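Trehalose-6-phosphate phosphatase related protein (Thermoplasma acidophilum, PDB 1U02) removes the phosphate from trehalose 6-phosphate to release free trehalose, using magnesium as its cofactor. Local coordinates at residues Y117-M122 / P128-R133; V143-Y146 / I151-L154. All coordinates share one frame; numbering follows the deposited sequence.

Contact 1: Y117-M122 / P128-R133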
# COMPACT_ATOMS: atom_id res chain seq x y z
N TYR A 117 6.70 4.59 -11.34
CA TYR A 117 6.64 5.54 -12.44
C TYR A 117 5.19 5.99 -12.56
O TYR A 117 4.29 5.17 -12.78
CB TYR A 117 7.10 4.86 -13.74
CG TYR A 117 8.52 4.32 -13.66
CD1 TYR A 117 9.61 5.10 -14.05
CD2 TYR A 117 8.77 3.06 -13.13
CE1 TYR A 117 10.92 4.63 -13.92
CE2 TYR A 117 10.07 2.58 -12.99
CZ TYR A 117 11.14 3.36 -13.38
OH TYR A 117 12.42 2.88 -13.24
N HIS A 118 4.95 7.29 -12.38
CA HIS A 118 3.60 7.83 -12.46
C HIS A 118 3.43 8.51 -13.81
O HIS A 118 4.13 9.46 -14.13
CB HIS A 118 3.35 8.84 -11.33
CG HIS A 118 1.90 9.06 -11.02
ND1 HIS A 118 0.97 9.39 -11.99
CD2 HIS A 118 1.22 8.99 -9.85
CE1 HIS A 118 -0.22 9.50 -11.43
NE2 HIS A 118 -0.10 9.26 -10.13
N LEU A 119 2.49 8.00 -14.60
CA LEU A 119 2.25 8.56 -15.93
C LEU A 119 1.10 9.56 -15.97
O LEU A 119 0.71 10.00 -17.04
CB LEU A 119 1.97 7.42 -16.93
CG LEU A 119 3.16 6.54 -17.34
CD1 LEU A 119 3.71 5.81 -16.13
CD2 LEU A 119 2.72 5.55 -18.42
N GLY A 120 0.58 9.93 -14.81
CA GLY A 120 -0.54 10.85 -14.75
C GLY A 120 -0.42 12.17 -15.50
O GLY A 120 -1.37 12.59 -16.16
N LEU A 121 0.73 12.83 -15.41
CA LEU A 121 0.90 14.12 -16.07
C LEU A 121 1.53 14.01 -17.44
O LEU A 121 1.72 15.01 -18.14
CB LEU A 121 1.77 15.03 -15.20
CG LEU A 121 1.31 15.24 -13.75
CD1 LEU A 121 2.36 16.06 -13.01
CD2 LEU A 121 -0.04 15.92 -13.73
N MSE A 122 1.84 12.78 -17.83
CA MSE A 122 2.50 12.50 -19.10
C MSE A 122 1.57 12.50 -20.31
O MSE A 122 0.38 12.18 -20.21
CB MSE A 122 3.18 11.14 -18.98
CG MSE A 122 4.38 10.95 -19.83
SE MSE A 122 4.86 9.10 -19.70
CE MSE A 122 4.83 8.68 -21.59
N PRO A 128 3.21 3.84 -24.60
CA PRO A 128 3.56 2.47 -24.96
C PRO A 128 5.09 2.30 -24.98
O PRO A 128 5.62 1.27 -24.56
CB PRO A 128 2.94 2.31 -26.35
CG PRO A 128 1.70 3.15 -26.24
CD PRO A 128 2.22 4.40 -25.55
N LYS A 129 5.79 3.33 -25.46
CA LYS A 129 7.24 3.31 -25.52
C LYS A 129 7.84 3.23 -24.12
O LYS A 129 8.75 2.45 -23.87
CB LYS A 129 7.75 4.57 -26.23
CG LYS A 129 9.26 4.68 -26.29
CD LYS A 129 9.68 6.02 -26.89
CE LYS A 129 11.19 6.12 -27.01
NZ LYS A 129 11.75 5.08 -27.94
N LEU A 130 7.33 4.06 -23.21
CA LEU A 130 7.82 4.07 -21.84
C LEU A 130 7.57 2.71 -21.19
O LEU A 130 8.44 2.17 -20.52
CB LEU A 130 7.12 5.15 -21.02
CG LEU A 130 7.49 5.16 -19.53
CD1 LEU A 130 8.97 5.47 -19.35
CD2 LEU A 130 6.64 6.20 -18.81
N ARG A 131 6.38 2.17 -21.40
CA ARG A 131 6.03 0.89 -20.83
C ARG A 131 7.03 -0.19 -21.24
O ARG A 131 7.48 -0.97 -20.40
CB ARG A 131 4.62 0.48 -21.27
CG ARG A 131 4.17 -0.87 -20.73
CD ARG A 131 2.75 -1.22 -21.19
NE ARG A 131 2.35 -2.56 -20.75
CZ ARG A 131 1.17 -3.11 -21.00
NH1 ARG A 131 0.25 -2.45 -21.69
NH2 ARG A 131 0.90 -4.33 -20.55
N SER A 132 7.40 -0.21 -22.52
CA SER A 132 8.35 -1.21 -23.01
C SER A 132 9.73 -1.00 -22.38
O SER A 132 10.44 -1.97 -22.12
CB SER A 132 8.45 -1.15 -24.54
OG SER A 132 9.06 0.05 -24.98
N ARG A 133 10.11 0.26 -22.15
CA ARG A 133 11.40 0.55 -21.53
C ARG A 133 11.42 0.01 -20.10
O ARG A 133 12.41 -0.57 -19.66
CB ARG A 133 11.68 2.05 -21.47
CG ARG A 133 12.07 2.71 -22.77
CD ARG A 133 12.62 4.11 -22.48
NE ARG A 133 12.94 4.87 -23.68
CZ ARG A 133 13.47 6.09 -23.66
NH1 ARG A 133 13.74 6.69 -22.51
NH2 ARG A 133 13.74 6.72 -24.80
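Leu-130, on the first turn of helix 127-141, sends one methyl, CD2, into the notch between Leu-119 and selenomethionine Met-122, and every close approach between the segments is made by this methyl. Its closest neighbour is the selenium: Met-122 SE lies 3.5 Å from Leu-130 CD2, the Met-122 chain passing the leucine at a slant. Leu-119 comes to the same methyl from the strand side, tip to tip, its branch carbon CG 3.8 Å from Leu-130 CD2 and its methyls CD1 and CD2 each 4.0 Å from that same Leu-130 CD2. The Leu-130 side chain reaches the notch because CG stands anti to the backbone N (chi1 175°); Phe-103 and Leu-106 also pack on Leu-130. No hydrogen bond joins the two segments. Polar order instead lies within the turn: Leu-119 to Met-122 form a type I beta turn closed by Met-122 N to Leu-119 O at 3.1 Å, and Lys-127 NZ also binds Leu-119 O. Gly-120 N meets His-118 ND1 at 2.9 Å, exactly in the plane of the imidazole, which ties the ring to the turn. Around the helix from this apolar seal, Lys-129, Arg-131 and Ser-132 are exposed. There Ser-132 OG bonds Lys-129 O at 2.7 Å, on the same face of the carbonyl plane as Arg-133 N, and Arg-131 makes a cation-pi contact with Tyr-147. Such packing of a helix's apolar side against the turn that follows the preceding strand belongs to a beta-to-alpha connection, here in the alpha/beta cap of a HAD-type phosphatase.

Contact 2: V143-Y146 / I151-L154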
# COMPACT_ATOMS: atom_id res chain seq x y z
N VAL A 143 13.44 -7.98 -11.77
CA VAL A 143 12.42 -7.54 -10.84
C VAL A 143 11.06 -7.71 -11.49
O VAL A 143 10.95 -8.08 -12.66
CB VAL A 143 12.63 -6.06 -10.41
CG1 VAL A 143 13.82 -5.98 -9.47
CG2 VAL A 143 12.84 -5.18 -11.62
N GLU A 144 10.02 -7.43 -10.71
CA GLU A 144 8.64 -7.60 -11.15
C GLU A 144 7.96 -6.28 -11.49
O GLU A 144 8.23 -5.25 -10.87
CB GLU A 144 7.90 -8.34 -10.03
CG GLU A 144 6.40 -8.47 -10.17
CD GLU A 144 5.81 -9.24 -9.00
OE1 GLU A 144 6.19 -10.43 -8.83
OE2 GLU A 144 5.00 -8.67 -8.24
N THR A 145 7.07 -6.32 -12.48
CA THR A 145 6.36 -5.12 -12.91
C THR A 145 4.88 -5.16 -12.52
O THR A 145 4.20 -6.16 -12.76
CB THR A 145 6.46 -4.93 -14.45
OG1 THR A 145 7.84 -4.94 -14.84
CG2 THR A 145 5.86 -3.60 -14.86
N TYR A 146 4.39 -4.08 -11.93
CA TYR A 146 2.99 -3.97 -11.53
C TYR A 146 2.36 -2.83 -12.32
O TYR A 146 2.95 -1.75 -12.45
CB TYR A 146 2.87 -3.66 -10.03
CG TYR A 146 1.46 -3.33 -9.61
CD1 TYR A 146 0.50 -4.33 -9.45
CD2 TYR A 146 1.06 -2.01 -9.40
CE1 TYR A 146 -0.81 -4.03 -9.09
CE2 TYR A 146 -0.25 -1.69 -9.06
CZ TYR A 146 -1.18 -2.71 -8.90
OH TYR A 146 -2.48 -2.41 -8.56
N ILE A 151 -0.20 4.22 -13.14
CA ILE A 151 1.00 3.77 -12.46
C ILE A 151 1.63 2.48 -12.97
O ILE A 151 0.93 1.54 -13.33
CB ILE A 151 0.71 3.53 -10.95
CG1 ILE A 151 0.32 4.85 -10.29
CG2 ILE A 151 1.92 2.92 -10.27
CD1 ILE A 151 1.40 5.86 -10.33
N ILE A 152 2.96 2.46 -12.98
CA ILE A 152 3.72 1.28 -13.36
C ILE A 152 4.83 1.23 -12.31
O ILE A 152 5.61 2.17 -12.17
CB ILE A 152 4.35 1.38 -14.76
CG1 ILE A 152 3.25 1.52 -15.82
CG2 ILE A 152 5.17 0.12 -15.05
CD1 ILE A 152 3.77 1.60 -17.24
N GLU A 153 4.89 0.14 -11.55
CA GLU A 153 5.89 0.04 -10.50
C GLU A 153 6.75 -1.21 -10.61
O GLU A 153 6.26 -2.30 -10.91
CB GLU A 153 5.21 0.05 -9.12
CG GLU A 153 6.18 0.08 -7.95
CD GLU A 153 5.50 0.10 -6.58
OE1 GLU A 153 4.92 -0.93 -6.18
OE2 GLU A 153 5.54 1.15 -5.91
N LEU A 154 8.05 -1.02 -10.39
CA LEU A 154 9.00 -2.12 -10.39
C LEU A 154 9.14 -2.48 -8.92
O LEU A 154 9.38 -1.61 -8.08
CB LEU A 154 10.36 -1.68 -10.94
CG LEU A 154 10.33 -1.34 -12.43
CD1 LEU A 154 11.73 -0.97 -12.90
CD2 LEU A 154 9.80 -2.55 -13.21
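Tyr-146 and Glu-153 face each other as an antiparallel hydrogen-bonded pair, with Tyr-146 N to Glu-153 O at 2.8 Å and Glu-153 N to Tyr-146 O at 2.9 Å. Both bonds are nearly straight and lie in the carbonyl planes. Weaker CA-H...O contacts continue along the strands, among them Leu-154 CA to Glu-144 O at 3.3 Å. Just past this pairing, the Glu-144 carboxylate makes a salt bridge through OE2 to Arg-155 NE, while OE1 accepts from Gly-158 N. Packing is concentrated on the face bearing Thr-145, Ile-152 and Leu-154. With Thr-145 OG1 anti to the carbonyl carbon (chi1 -54°), CG2 falls anti to the backbone N, and the branches meet different neighbours. Thr-145 CG2 lies beside Ile-152 CG2 at 3.8 Å; the Thr-145 and Leu-154 side chains lie side by side, OG1 in van der Waals contact with Leu-154 CD2 at 3.5 Å. Farther out, Val-143 CG2 reaches Leu-154 CD2 more loosely, at 4.3 Å. Helix 127-141 covers this face through Ile-134 and Ala-138, and helix 86-96 adds Ile-92 against both Val-143 and Leu-154. The other face carries Tyr-146 and Glu-153, whose side chains lie about 9 Å from those of magnesium-binding Asp-179 and Asp-9 respectively. A beta hairpin at the edge of a four-stranded antiparallel sheet, with helices on one face and the catalytic centre near the other, is consistent with the C2-type cap of HAD phosphatases.

Overall arrangement
Both contacts belong to the four-stranded cap sheet and its helical cover. Contact 1 is the smaller and wholly apolar: three buried residues join helix 127-141 to the turn after strand 114-118, away from the annotated sites. Contact 2 is strand pairing, partly buried, and rests on backbone hydrogen bonds, with its packing turned toward the same helix and its opposite face toward the magnesium. The chain runs from one to the other through helix 127-141, which leads directly into strand 144-147. Strands 114-118 and 151-155 are hydrogen-bonded neighbours, Tyr-117 N lying 2.8 Å from Ile-152 O, and Tyr-117 also packs on Leu-154.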